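DUF3298 domain-containing protein (Pseudomonas aeruginosa, PDB 4E72) is of unknown function but belongs to the DUF3298 family and is probably exported from the cytoplasm as a lipoprotein. Local coordinates at residues 144-149 and 187-192; 151-156 and 204-209; 81-86 and 107-112; 27-32 and 77-82; 46-51 and 119-124. All coordinates share one frame; numbering follows the deposited sequence. Where two conformers were deposited one is given.

Contact 1 of 5, residues 144-149 and 187-192; sequences AFWKQA and VTLKYD
The axis of helical residues 144-149 runs 11.2 Å from that of strand 187-190, the two at 78°, and the backbones come nearest where Ala149 faces Leu189. This is alpha/beta packing, helix 142-159 laid over one face of the small antiparallel sheet of the DUF3298 region, and the gap between the two backbones is filled by apolar side chains. Leu189 carries the contact. Its CG lies anti to the carbonyl carbon (chi1 -52°), and its two methyls go to different partners. Leu189 CD1 sits 3.5 Å from Ala149 CB, where the small alanine leaves room for the methyl to reach the helix, and 3.7 Å from Trp146 CZ3. Leu189 CD2 approaches Phe145 CZ at 3.7 Å, the two side chains pointing in opposite directions as they pass. A branched leucine suits this place because it can serve three helix residues at once. Val187 adds CG1 at the edge of the Phe145 ring, 4.2 Å from Phe145 CE1. Within the helix, Phe145 CD2 stands over the centre of the Trp146 ring. Tyr191 lies at the far end of the contact: its OH is hydrogen-bonded to Gln175 O and passes 4.2 Å from Trp146 CZ3.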
# COMPACT_ATOMS: atom_id res chain seq x y z
N ALA A 144 -8.52 -0.27 -21.10
CA ALA A 144 -9.46 -1.37 -20.81
C ALA A 144 -9.45 -1.76 -19.31
O ALA A 144 -10.50 -2.07 -18.76
CB ALA A 144 -9.12 -2.59 -21.67
N PHE A 145 -8.27 -1.70 -18.65
CA PHE A 145 -8.17 -1.99 -17.21
C PHE A 145 -8.97 -0.97 -16.37
O PHE A 145 -9.73 -1.37 -15.48
CB PHE A 145 -6.70 -2.00 -16.75
CG PHE A 145 -6.50 -2.22 -15.26
CD1 PHE A 145 -6.53 -3.50 -14.73
CD2 PHE A 145 -6.24 -1.15 -14.41
CE1 PHE A 145 -6.31 -3.71 -13.37
CE2 PHE A 145 -6.04 -1.36 -13.05
CZ PHE A 145 -6.09 -2.64 -12.54
N TRP A 146 -8.83 0.33 -16.66
CA TRP A 146 -9.53 1.33 -15.86
C TRP A 146 -11.02 1.32 -16.18
O TRP A 146 -11.80 1.70 -15.30
CB TRP A 146 -8.88 2.71 -15.96
CG TRP A 146 -7.50 2.73 -15.36
CD1 TRP A 146 -6.32 2.74 -16.04
CD2 TRP A 146 -7.16 2.59 -13.97
NE1 TRP A 146 -5.26 2.69 -15.16
CE2 TRP A 146 -5.75 2.56 -13.88
CE3 TRP A 146 -7.91 2.51 -12.78
CZ2 TRP A 146 -5.08 2.47 -12.65
CZ3 TRP A 146 -7.25 2.37 -11.58
CH2 TRP A 146 -5.85 2.36 -11.52
N LYS A 147 -11.43 0.79 -17.35
CA LYS A 147 -12.85 0.61 -17.68
C LYS A 147 -13.46 -0.44 -16.77
O LYS A 147 -14.58 -0.24 -16.32
CB LYS A 147 -13.06 0.24 -19.16
CG LYS A 147 -12.79 1.39 -20.13
CD LYS A 147 -13.93 2.39 -20.26
CE LYS A 147 -13.67 3.39 -21.37
NZ LYS A 147 -13.73 2.78 -22.73
N GLN A 148 -12.71 -1.53 -16.45
CA GLN A 148 -13.14 -2.59 -15.52
C GLN A 148 -13.11 -2.09 -14.08
O GLN A 148 -13.92 -2.53 -13.27
CB GLN A 148 -12.28 -3.86 -15.67
CG GLN A 148 -12.34 -4.51 -17.06
CD GLN A 148 -13.74 -4.71 -17.56
OE1 GLN A 148 -14.54 -5.41 -16.95
NE2 GLN A 148 -14.09 -4.04 -18.66
N ALA A 149 -12.18 -1.18 -13.77
CA ALA A 149 -12.04 -0.53 -12.47
C ALA A 149 -13.28 0.32 -12.19
O ALA A 149 -13.77 0.33 -11.07
CB ALA A 149 -10.79 0.33 -12.45
N VAL A 187 -8.50 -8.75 -8.41
CA VAL A 187 -7.46 -7.72 -8.39
C VAL A 187 -7.94 -6.62 -7.38
O VAL A 187 -9.07 -6.12 -7.49
CB VAL A 187 -7.12 -7.20 -9.81
CG1 VAL A 187 -6.35 -5.87 -9.76
CG2 VAL A 187 -6.30 -8.23 -10.57
N THR A 188 -7.11 -6.28 -6.38
CA THR A 188 -7.48 -5.24 -5.40
C THR A 188 -6.97 -3.86 -5.82
O THR A 188 -5.78 -3.71 -6.11
CB THR A 188 -6.96 -5.61 -3.99
OG1 THR A 188 -7.53 -6.86 -3.61
CG2 THR A 188 -7.31 -4.55 -2.91
N LEU A 189 -7.87 -2.86 -5.85
CA LEU A 189 -7.54 -1.44 -6.06
C LEU A 189 -7.77 -0.74 -4.75
O LEU A 189 -8.91 -0.66 -4.28
CB LEU A 189 -8.33 -0.73 -7.18
CG LEU A 189 -8.41 -1.32 -8.58
CD1 LEU A 189 -8.90 -0.27 -9.54
CD2 LEU A 189 -7.09 -1.80 -9.06
N LYS A 190 -6.69 -0.29 -4.12
CA LYS A 190 -6.76 0.37 -2.83
C LYS A 190 -6.55 1.89 -2.99
O LYS A 190 -5.60 2.32 -3.64
CB LYS A 190 -5.73 -0.25 -1.87
CG LYS A 190 -5.58 0.47 -0.55
CD LYS A 190 -6.46 -0.08 0.50
CE LYS A 190 -5.67 -0.62 1.66
NZ LYS A 190 -6.58 -1.04 2.75
N TYR A 191 -7.45 2.68 -2.39
CA TYR A 191 -7.47 4.13 -2.50
C TYR A 191 -6.99 4.83 -1.26
O TYR A 191 -7.27 4.42 -0.14
CB TYR A 191 -8.90 4.61 -2.84
CG TYR A 191 -9.19 4.36 -4.30
CD1 TYR A 191 -9.40 3.07 -4.77
CD2 TYR A 191 -9.13 5.40 -5.23
CE1 TYR A 191 -9.59 2.82 -6.13
CE2 TYR A 191 -9.30 5.16 -6.59
CZ TYR A 191 -9.50 3.86 -7.04
OH TYR A 191 -9.62 3.60 -8.39
N ASP A 192 -6.26 5.92 -1.49
CA ASP A 192 -5.83 6.79 -0.41
C ASP A 192 -7.07 7.40 0.19
O ASP A 192 -8.09 7.57 -0.50
CB ASP A 192 -4.87 7.86 -0.94
CG ASP A 192 -3.45 7.34 -1.14
OD1 ASP A 192 -2.88 6.74 -0.17
OD2 ASP A 192 -2.87 7.57 -2.23

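Contact 2 of 5, residues 151-156 and 204-209; sequences LAHKAW and PELKIP
Trp156 CG lies anti to its backbone N (chi1 178°) and chi2 (85°) turns the indole about the next bond, while Ile208 CG1, anti to its carbonyl carbon (chi1 -50°), approaches Ala152 CB. The indole meets Pro204 and Glu205. Pro204 CB lies 3.8 Å from Trp156 CZ2, the two side chains crossing obliquely; a rigid ring gives the broad indole a compact apolar partner. One turn earlier, Ala152 takes the tightest place. Ala152 CB is 3.4 Å from Lys207 O and 3.8 Å from Ile208 CG1, so this small apolar side chain lets the helix settle close to the strand backbone. Here helix 142-159 packs on strand 205-208, an outermost strand of the three-stranded antiparallel sheet, paired on its inner side with strand 187-190. Leu206 lies among Ala152, His153 and Trp156; it was modelled in two conformers, and in one of them CD1 makes an off-centre CH-pi contact with the five-membered ring of Trp156, a detail that holds for that conformer alone. Polar links are made through water. One water donates to Ala152 O at 2.7 Å and accepts from Lys207 N at 2.8 Å, bridging the helix and strand backbones. A second, in the plane of the indole at its edge, accepts from Glu205 N and more weakly from Trp156 NE1. Glu205 CB points away from the helix, and its carboxylate has salt bridges with Arg92, Lys190 and Lys207, whose NZ meets Glu205 OE1 at 3.0 Å on the anti side, 25° out of the carboxylate plane.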
# COMPACT_ATOMS: atom_id res chain seq x y z
N LEU A 151 -16.30 -0.28 -13.35
CA LEU A 151 -17.36 -1.24 -13.04
C LEU A 151 -17.26 -1.68 -11.57
O LEU A 151 -18.28 -1.72 -10.87
CB LEU A 151 -17.29 -2.45 -14.02
CG LEU A 151 -18.25 -3.64 -13.79
CD1 LEU A 151 -19.73 -3.22 -13.89
CD2 LEU A 151 -17.92 -4.78 -14.74
N ALA A 152 -16.02 -1.95 -11.09
CA ALA A 152 -15.71 -2.30 -9.69
C ALA A 152 -16.07 -1.14 -8.73
O ALA A 152 -16.43 -1.38 -7.58
CB ALA A 152 -14.24 -2.67 -9.56
N HIS A 153 -15.99 0.12 -9.23
CA HIS A 153 -16.40 1.30 -8.49
C HIS A 153 -17.92 1.26 -8.29
O HIS A 153 -18.40 1.49 -7.18
CB HIS A 153 -15.96 2.59 -9.21
CG HIS A 153 -16.28 3.85 -8.43
ND1 HIS A 153 -17.18 4.78 -8.90
CD2 HIS A 153 -15.83 4.25 -7.21
CE1 HIS A 153 -17.24 5.73 -7.98
NE2 HIS A 153 -16.44 5.46 -6.95
N LYS A 154 -18.66 0.95 -9.38
CA LYS A 154 -20.13 0.87 -9.37
C LYS A 154 -20.59 -0.23 -8.41
O LYS A 154 -21.51 0.02 -7.62
CB LYS A 154 -20.68 0.65 -10.79
CG LYS A 154 -20.32 1.77 -11.75
CD LYS A 154 -21.50 2.65 -12.12
CE LYS A 154 -21.24 3.42 -13.40
NZ LYS A 154 -21.12 2.53 -14.59
N ALA A 155 -19.88 -1.38 -8.39
CA ALA A 155 -20.17 -2.47 -7.46
C ALA A 155 -19.92 -2.03 -6.02
O ALA A 155 -20.73 -2.34 -5.16
CB ALA A 155 -19.34 -3.70 -7.80
N TRP A 156 -18.83 -1.26 -5.77
CA TRP A 156 -18.46 -0.72 -4.46
C TRP A 156 -19.51 0.29 -3.97
O TRP A 156 -19.84 0.30 -2.78
CB TRP A 156 -17.07 -0.07 -4.51
CG TRP A 156 -16.64 0.56 -3.21
CD1 TRP A 156 -16.04 -0.05 -2.16
CD2 TRP A 156 -16.80 1.94 -2.84
NE1 TRP A 156 -15.85 0.85 -1.13
CE2 TRP A 156 -16.31 2.08 -1.52
CE3 TRP A 156 -17.32 3.08 -3.48
CZ2 TRP A 156 -16.32 3.30 -0.83
CZ3 TRP A 156 -17.34 4.29 -2.80
CH2 TRP A 156 -16.83 4.39 -1.50
N PRO A 204 -10.84 2.92 0.72
CA PRO A 204 -11.70 2.01 -0.05
C PRO A 204 -10.94 1.00 -0.89
O PRO A 204 -9.89 1.31 -1.47
CB PRO A 204 -12.52 2.96 -0.94
CG PRO A 204 -12.46 4.29 -0.27
CD PRO A 204 -11.13 4.33 0.41
N GLU A 205 -11.46 -0.23 -0.92
CA GLU A 205 -10.90 -1.33 -1.71
C GLU A 205 -11.88 -1.77 -2.76
O GLU A 205 -12.98 -2.23 -2.44
CB GLU A 205 -10.50 -2.55 -0.84
CG GLU A 205 -9.19 -2.35 -0.10
CD GLU A 205 -8.64 -3.56 0.64
OE1 GLU A 205 -9.13 -4.69 0.42
OE2 GLU A 205 -7.68 -3.37 1.43
N LEU A 206 -11.48 -1.59 -4.03
CA LEU A 206 -12.23 -2.01 -5.20
C LEU A 206 -11.73 -3.38 -5.61
O LEU A 206 -10.51 -3.63 -5.52
CB LEU A 206 -12.06 -1.00 -6.35
CG LEU A 206 -13.17 0.04 -6.56
CD1 LEU A 206 -13.44 0.87 -5.30
CD2 LEU A 206 -12.82 0.96 -7.70
N LYS A 207 -12.64 -4.26 -6.04
CA LYS A 207 -12.25 -5.60 -6.45
C LYS A 207 -12.67 -5.86 -7.88
O LYS A 207 -13.88 -5.80 -8.19
CB LYS A 207 -12.84 -6.68 -5.52
CG LYS A 207 -12.65 -6.45 -4.03
CD LYS A 207 -11.27 -6.83 -3.53
CE LYS A 207 -11.11 -6.44 -2.07
NZ LYS A 207 -9.83 -6.91 -1.51
N ILE A 208 -11.69 -6.15 -8.75
CA ILE A 208 -12.01 -6.53 -10.12
C ILE A 208 -11.86 -8.03 -10.23
O ILE A 208 -10.74 -8.52 -10.06
CB ILE A 208 -11.23 -5.82 -11.25
CG1 ILE A 208 -11.22 -4.28 -11.10
CG2 ILE A 208 -11.78 -6.25 -12.63
CD1 ILE A 208 -9.98 -3.64 -11.73
N PRO A 209 -12.94 -8.77 -10.53
CA PRO A 209 -12.80 -10.22 -10.73
C PRO A 209 -11.87 -10.54 -11.90
O PRO A 209 -12.00 -9.92 -12.95
CB PRO A 209 -14.25 -10.69 -11.01
CG PRO A 209 -15.13 -9.59 -10.48
CD PRO A 209 -14.34 -8.33 -10.76
O HOH W 1 -15.34 -3.37 -6.15
O HOH W 2 -13.89 -0.85 0.99

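Contact 3 of 5, residues 81-86 and 107-112; sequences PGWSSY and LFTGGA
Phe108 O is approached by two neighbours on the facing strand: Ser84 N donates a hydrogen bond to it at 3.1 Å, in the carbonyl plane, and Trp83 CA makes a CA-H...O contact at 3.2 Å. The return bond, from Phe108 N to Ser84 O, is shorter at 2.9 Å and almost straight, with 177° at the hydrogen. Ser84 and Phe108 thus form a hydrogen-bonded antiparallel pair, and Ser85 with Leu107 the non-hydrogen-bonded pair beside it, at the open end of the beta hairpin of strands 84-95 and 98-108. Past the last bridge the chains meet through Trp83 instead. Its indole lies against the Thr109 backbone in a CH-pi contact: Thr109 CA is 3.4 Å from the centroid of the five-membered ring, 6° off the normal. While CA sits over that ring, the Thr109 CG2 branch reaches the benzene part, 3.7 Å from Trp83 CE3. Gly110 follows with positive phi, a conformation glycine takes easily, and its N lies above the Phe108 ring, offset toward the rim. At that ring's edge, close to its plane, Gly82 O meets Phe108 CD2 at 3.4 Å. Ser85 OG is hydrogen-bonded to Tyr71 OH of helix 68-78.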
# COMPACT_ATOMS: atom_id res chain seq x y z
N PRO A 81 6.62 19.12 19.90
CA PRO A 81 5.87 18.26 20.85
C PRO A 81 4.57 17.68 20.29
O PRO A 81 3.84 18.35 19.56
CB PRO A 81 5.58 19.22 22.02
CG PRO A 81 6.71 20.26 21.95
CD PRO A 81 6.88 20.47 20.47
N GLY A 82 4.33 16.40 20.60
CA GLY A 82 3.15 15.64 20.22
C GLY A 82 3.22 14.94 18.88
O GLY A 82 2.28 14.22 18.51
N TRP A 83 4.29 15.18 18.11
CA TRP A 83 4.45 14.60 16.77
C TRP A 83 4.75 13.11 16.85
O TRP A 83 5.38 12.64 17.79
CB TRP A 83 5.56 15.31 15.98
CG TRP A 83 5.24 16.70 15.52
CD1 TRP A 83 4.31 17.56 16.03
CD2 TRP A 83 5.93 17.42 14.49
NE1 TRP A 83 4.35 18.76 15.35
CE2 TRP A 83 5.34 18.71 14.41
CE3 TRP A 83 6.96 17.08 13.58
CZ2 TRP A 83 5.76 19.66 13.48
CZ3 TRP A 83 7.36 18.03 12.64
CH2 TRP A 83 6.78 19.31 12.61
N SER A 84 4.31 12.39 15.84
CA SER A 84 4.54 10.95 15.73
C SER A 84 4.56 10.53 14.28
O SER A 84 3.93 11.16 13.42
CB SER A 84 3.49 10.14 16.49
OG SER A 84 2.18 10.43 16.01
N SER A 85 5.29 9.45 14.03
CA SER A 85 5.44 8.86 12.71
C SER A 85 5.42 7.34 12.86
O SER A 85 6.15 6.78 13.68
CB SER A 85 6.72 9.38 12.04
OG SER A 85 6.99 8.68 10.84
N TYR A 86 4.53 6.68 12.08
CA TYR A 86 4.32 5.23 12.03
C TYR A 86 4.54 4.74 10.63
O TYR A 86 3.97 5.31 9.70
CB TYR A 86 2.88 4.82 12.47
CG TYR A 86 2.53 5.11 13.92
CD1 TYR A 86 2.14 6.38 14.32
CD2 TYR A 86 2.49 4.09 14.86
CE1 TYR A 86 1.81 6.65 15.65
CE2 TYR A 86 2.15 4.34 16.19
CZ TYR A 86 1.80 5.62 16.58
OH TYR A 86 1.46 5.88 17.89
N LEU A 107 1.37 9.84 9.82
CA LEU A 107 2.17 10.99 10.21
C LEU A 107 1.31 12.07 10.92
O LEU A 107 0.31 12.52 10.39
CB LEU A 107 2.90 11.58 8.97
CG LEU A 107 3.78 12.84 9.22
CD1 LEU A 107 4.97 12.52 10.12
CD2 LEU A 107 4.29 13.42 7.90
N PHE A 108 1.71 12.47 12.13
CA PHE A 108 1.02 13.53 12.85
C PHE A 108 2.02 14.65 13.18
O PHE A 108 3.00 14.41 13.87
CB PHE A 108 0.29 13.01 14.10
CG PHE A 108 -0.41 14.13 14.83
CD1 PHE A 108 -1.61 14.67 14.34
CD2 PHE A 108 0.17 14.72 15.95
CE1 PHE A 108 -2.22 15.75 14.99
CE2 PHE A 108 -0.45 15.81 16.59
CZ PHE A 108 -1.65 16.30 16.11
N THR A 109 1.78 15.88 12.65
CA THR A 109 2.69 17.01 12.85
C THR A 109 1.95 18.22 13.44
O THR A 109 2.12 19.35 12.97
CB THR A 109 3.49 17.37 11.56
OG1 THR A 109 2.60 17.78 10.52
CG2 THR A 109 4.41 16.24 11.06
N GLY A 110 1.19 17.99 14.51
CA GLY A 110 0.49 19.05 15.22
C GLY A 110 -0.69 19.70 14.52
O GLY A 110 -1.15 20.76 14.95
N GLY A 111 -1.20 19.08 13.45
CA GLY A 111 -2.34 19.63 12.72
C GLY A 111 -3.67 19.24 13.33
O GLY A 111 -3.73 18.76 14.47
N ALA A 112 -4.76 19.42 12.54
CA ALA A 112 -6.12 19.06 12.94
C ALA A 112 -6.23 17.56 13.24
O ALA A 112 -6.92 17.17 14.18
CB ALA A 112 -7.09 19.44 11.83

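Contact 4 of 5, residues 27-32 and 77-82; sequences QCPLVN and DSAEPG
The turn out of helix 68-78 closes here against the lead-in to strand 30-37, at one end of the crossover connection that joins the parallel neighbours 30-37 and 84-95 by way of two helices. Gly82 and Gln27 make the polar link. Gly82 N donates to Gln27 O at 2.7 Å, with 145° at the hydrogen, and it stands 34° out of the carbonyl plane, so the bond is short but bent. Gly82 has positive phi (88°), which suits glycine, and its lack of a side chain lets the Gln27 amide come close, Gln27 OE1 lying 3.5 Å from Gly82 CA. The glutamine chain bends at chi2 to bring CD there, while Gln27 NE2 lies 4.0 Å from Pro81 CB. The apolar part involves Pro29 and Ala79, where the chain turns out of the helix. Pro29 CB touches Ala79 CB at 3.6 Å, and Pro29 CG approaches Glu80 O at 3.4 Å. Small and rigid residues fit a place where two loops run close together; Pro29 and Pro81 each restrict their own backbone as well. Beyond the contact, Leu30 forms backbone bonds with Trp83 and Ser85, so the Gly82-Gln27 bond lies just ahead of the sheet pairing. The two loops therefore meet, largely at the surface, by one backbone bond and a small apolar touch, a chemistry which implies a close approach of backbones, to which glycine and the prolines are suited.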
# COMPACT_ATOMS: atom_id res chain seq x y z
N GLN A 27 3.29 14.08 25.35
CA GLN A 27 3.62 14.90 24.19
C GLN A 27 5.03 14.61 23.63
O GLN A 27 5.51 15.37 22.78
CB GLN A 27 3.51 16.40 24.56
CG GLN A 27 2.08 16.92 24.70
CD GLN A 27 1.49 17.29 23.36
OE1 GLN A 27 0.86 16.46 22.69
NE2 GLN A 27 1.70 18.53 22.95
N CYS A 28 5.70 13.53 24.10
CA CYS A 28 7.04 13.16 23.65
C CYS A 28 6.99 12.59 22.21
O CYS A 28 6.32 11.58 22.00
CB CYS A 28 7.71 12.18 24.61
SG CYS A 28 9.31 11.54 24.02
N PRO A 29 7.72 13.21 21.24
CA PRO A 29 7.75 12.67 19.85
C PRO A 29 8.17 11.20 19.82
O PRO A 29 9.04 10.78 20.59
CB PRO A 29 8.77 13.58 19.16
CG PRO A 29 8.67 14.87 19.92
CD PRO A 29 8.56 14.43 21.34
N LEU A 30 7.51 10.44 18.94
CA LEU A 30 7.56 8.98 18.81
C LEU A 30 7.68 8.52 17.35
O LEU A 30 6.97 9.03 16.49
CB LEU A 30 6.20 8.47 19.39
CG LEU A 30 5.84 6.98 19.43
CD1 LEU A 30 4.95 6.70 20.64
CD2 LEU A 30 5.06 6.57 18.18
N VAL A 31 8.53 7.52 17.11
CA VAL A 31 8.71 6.85 15.81
C VAL A 31 8.46 5.36 16.00
O VAL A 31 9.14 4.71 16.79
CB VAL A 31 10.07 7.11 15.09
CG1 VAL A 31 10.14 6.31 13.79
CG2 VAL A 31 10.25 8.59 14.80
N ASN A 32 7.49 4.83 15.26
CA ASN A 32 7.13 3.42 15.34
C ASN A 32 7.33 2.77 13.96
O ASN A 32 6.63 3.12 13.02
CB ASN A 32 5.69 3.27 15.88
CG ASN A 32 5.24 1.84 16.09
OD1 ASN A 32 5.35 0.98 15.20
ND2 ASN A 32 4.67 1.58 17.25
N ASP A 77 14.98 14.22 15.91
CA ASP A 77 15.84 15.39 16.10
C ASP A 77 15.13 16.71 15.77
O ASP A 77 15.49 17.74 16.31
CB ASP A 77 17.14 15.26 15.26
CG ASP A 77 18.27 16.21 15.67
OD1 ASP A 77 18.76 16.08 16.83
OD2 ASP A 77 18.66 17.06 14.85
N SER A 78 14.14 16.69 14.89
CA SER A 78 13.47 17.93 14.47
C SER A 78 11.98 18.01 14.85
O SER A 78 11.37 19.06 14.65
CB SER A 78 13.61 18.11 12.96
OG SER A 78 13.22 16.97 12.21
N ALA A 79 11.40 16.92 15.39
CA ALA A 79 9.97 16.88 15.73
C ALA A 79 9.61 17.87 16.82
O ALA A 79 10.40 18.09 17.73
CB ALA A 79 9.55 15.48 16.16
N GLU A 80 8.41 18.49 16.70
CA GLU A 80 7.88 19.41 17.71
C GLU A 80 7.06 18.59 18.72
O GLU A 80 6.87 17.41 18.46
CB GLU A 80 7.03 20.48 17.04
CG GLU A 80 7.83 21.59 16.38
CD GLU A 80 7.03 22.62 15.60
OE1 GLU A 80 5.78 22.62 15.68
OE2 GLU A 80 7.65 23.43 14.88
N PRO A 81 6.62 19.12 19.90
CA PRO A 81 5.87 18.26 20.85
C PRO A 81 4.57 17.68 20.29
O PRO A 81 3.84 18.35 19.56
CB PRO A 81 5.58 19.22 22.02
CG PRO A 81 6.71 20.26 21.95
CD PRO A 81 6.88 20.47 20.47
N GLY A 82 4.33 16.40 20.60
CA GLY A 82 3.15 15.64 20.22
C GLY A 82 3.22 14.94 18.88
O GLY A 82 2.28 14.22 18.51

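Contact 5 of 5, residues 46-51 and 119-124; sequences PIVERA and GFINYD
Ile121 brings its CD1 to helix 44-54, where the apolar contacts gather around this one methyl. Ala51 CB is nearest to Ile121 CD1 at 3.8 Å, and Val48 follows with both CA and CG2 at 4.0 Å from the same methyl. Ile121 CG1 lies anti to the carbonyl carbon (chi1 -55°) and CD1 extends from it (chi2 168°), which carries CD1 to Val48 and Ala51, while Ile121 CG2 is left to meet Ile47 CG2 at 4.2 Å. Alanine and valine suit the helix face, being short enough to admit the isoleucine tip. The aliphatic-aromatic contact is separate: Ile47 CD1 approaches Tyr123 CE1 at 3.9 Å, with the two side chains crossing at about a right angle. Ile47, Ile121 and Tyr123 all touch Val130 too, which extends the apolar cluster to strand 129-130. Polar bonds are made elsewhere. Tyr123 OH is hydrogen-bonded to Glu41 OE2, and the strand backbone pairs with strand 98-108. In fold terms, the helix lies on a face of the large mixed sheet, residues 46-51 running nearly antiparallel to residues 119-124 at 160°, with the axes of these segments 10.1 Å apart. The chemistry is that of dispersion between aliphatic and aromatic groups, which implies that helix and strand meet through the fit of their side chains, while the backbone hydrogen bonds of each are made within the helix and the sheet.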
# COMPACT_ATOMS: atom_id res chain seq x y z
N PRO A 46 15.94 -4.30 0.86
CA PRO A 46 16.08 -2.86 0.55
C PRO A 46 14.91 -2.28 -0.26
O PRO A 46 14.73 -1.05 -0.27
CB PRO A 46 17.37 -2.78 -0.27
CG PRO A 46 17.56 -4.13 -0.83
CD PRO A 46 16.96 -5.10 0.13
N ILE A 47 14.14 -3.15 -0.94
CA ILE A 47 12.96 -2.79 -1.74
C ILE A 47 11.83 -2.34 -0.77
O ILE A 47 11.13 -1.35 -1.03
CB ILE A 47 12.55 -3.99 -2.63
CG1 ILE A 47 13.49 -4.11 -3.87
CG2 ILE A 47 11.07 -3.93 -3.01
CD1 ILE A 47 13.34 -5.47 -4.72
N VAL A 48 11.69 -3.06 0.33
CA VAL A 48 10.70 -2.74 1.35
C VAL A 48 11.13 -1.45 2.06
O VAL A 48 10.31 -0.53 2.20
CB VAL A 48 10.54 -3.92 2.34
CG1 VAL A 48 9.80 -3.51 3.60
CG2 VAL A 48 9.84 -5.08 1.65
N GLU A 49 12.41 -1.36 2.48
CA GLU A 49 12.95 -0.18 3.17
C GLU A 49 12.72 1.10 2.34
O GLU A 49 12.20 2.07 2.89
CB GLU A 49 14.45 -0.35 3.51
CG GLU A 49 14.98 0.82 4.34
CD GLU A 49 16.39 0.71 4.87
OE1 GLU A 49 17.34 0.84 4.06
OE2 GLU A 49 16.55 0.62 6.11
N ARG A 50 13.06 1.08 1.03
CA ARG A 50 12.89 2.23 0.14
C ARG A 50 11.41 2.60 -0.02
O ARG A 50 11.08 3.79 0.04
CB ARG A 50 13.53 1.95 -1.24
CG ARG A 50 13.08 2.91 -2.35
CD ARG A 50 13.92 4.17 -2.44
NE ARG A 50 14.85 4.11 -3.56
CZ ARG A 50 14.61 4.64 -4.76
NH1 ARG A 50 13.48 5.28 -5.00
NH2 ARG A 50 15.51 4.52 -5.73
N ALA A 51 10.53 1.59 -0.20
CA ALA A 51 9.09 1.81 -0.37
C ALA A 51 8.49 2.48 0.88
O ALA A 51 7.61 3.33 0.74
CB ALA A 51 8.37 0.50 -0.68
N GLY A 119 0.06 1.62 0.51
CA GLY A 119 0.79 1.23 -0.69
C GLY A 119 0.90 -0.28 -0.83
O GLY A 119 0.63 -1.04 0.11
N PHE A 120 1.27 -0.73 -2.03
CA PHE A 120 1.48 -2.15 -2.28
C PHE A 120 2.83 -2.38 -2.93
O PHE A 120 3.36 -1.50 -3.62
CB PHE A 120 0.39 -2.74 -3.21
CG PHE A 120 -0.99 -2.87 -2.64
CD1 PHE A 120 -1.23 -3.61 -1.48
CD2 PHE A 120 -2.09 -2.36 -3.33
CE1 PHE A 120 -2.52 -3.76 -0.97
CE2 PHE A 120 -3.39 -2.53 -2.83
CZ PHE A 120 -3.60 -3.21 -1.65
N ILE A 121 3.39 -3.56 -2.70
CA ILE A 121 4.54 -4.10 -3.40
C ILE A 121 4.05 -5.44 -3.98
O ILE A 121 3.53 -6.27 -3.23
CB ILE A 121 5.83 -4.27 -2.56
CG1 ILE A 121 6.28 -2.95 -1.88
CG2 ILE A 121 6.96 -4.91 -3.41
CD1 ILE A 121 7.39 -3.12 -0.80
N ASN A 122 4.16 -5.63 -5.28
CA ASN A 122 3.84 -6.89 -5.95
C ASN A 122 5.16 -7.49 -6.43
O ASN A 122 5.67 -7.10 -7.46
CB ASN A 122 2.85 -6.71 -7.10
CG ASN A 122 1.51 -6.23 -6.66
OD1 ASN A 122 0.61 -7.03 -6.39
ND2 ASN A 122 1.35 -4.90 -6.55
N TYR A 123 5.77 -8.33 -5.61
CA TYR A 123 7.06 -8.92 -5.93
C TYR A 123 6.92 -10.31 -6.54
O TYR A 123 6.42 -11.23 -5.89
CB TYR A 123 7.93 -8.97 -4.67
CG TYR A 123 9.35 -9.37 -4.97
CD1 TYR A 123 10.28 -8.44 -5.41
CD2 TYR A 123 9.78 -10.69 -4.78
CE1 TYR A 123 11.60 -8.81 -5.70
CE2 TYR A 123 11.09 -11.07 -5.08
CZ TYR A 123 11.99 -10.12 -5.55
OH TYR A 123 13.29 -10.47 -5.80
N ASP A 124 7.39 -10.47 -7.79
CA ASP A 124 7.39 -11.77 -8.49
C ASP A 124 8.73 -12.49 -8.24
O ASP A 124 9.78 -11.99 -8.62
CB ASP A 124 7.14 -11.57 -9.99
CG ASP A 124 7.01 -12.85 -10.82
OD1 ASP A 124 6.72 -13.93 -10.25
OD2 ASP A 124 7.14 -12.75 -12.05

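From the N terminus, contact 4 closes first, joining the lead-in to strand 30-37 with the turn after helix 68-78. Contact 5 opens before that closure and ends well after it, so the two cross; it sets helix 44-54 on strand 115-124. Contact 3, the hairpin end of strands 84-95 and 98-108, falls wholly within the span of contact 5 and starts on Pro81 and Gly82, which contact 4 also uses. All three belong to the large mixed sheet. Contacts 1 and 2 come later and cross each other, laying helix 142-159 over neighbouring strands 187-190 and 205-208. Phe120, packing on Thr188 and Lys190, links contacts 5 and 1, and so the two sheets.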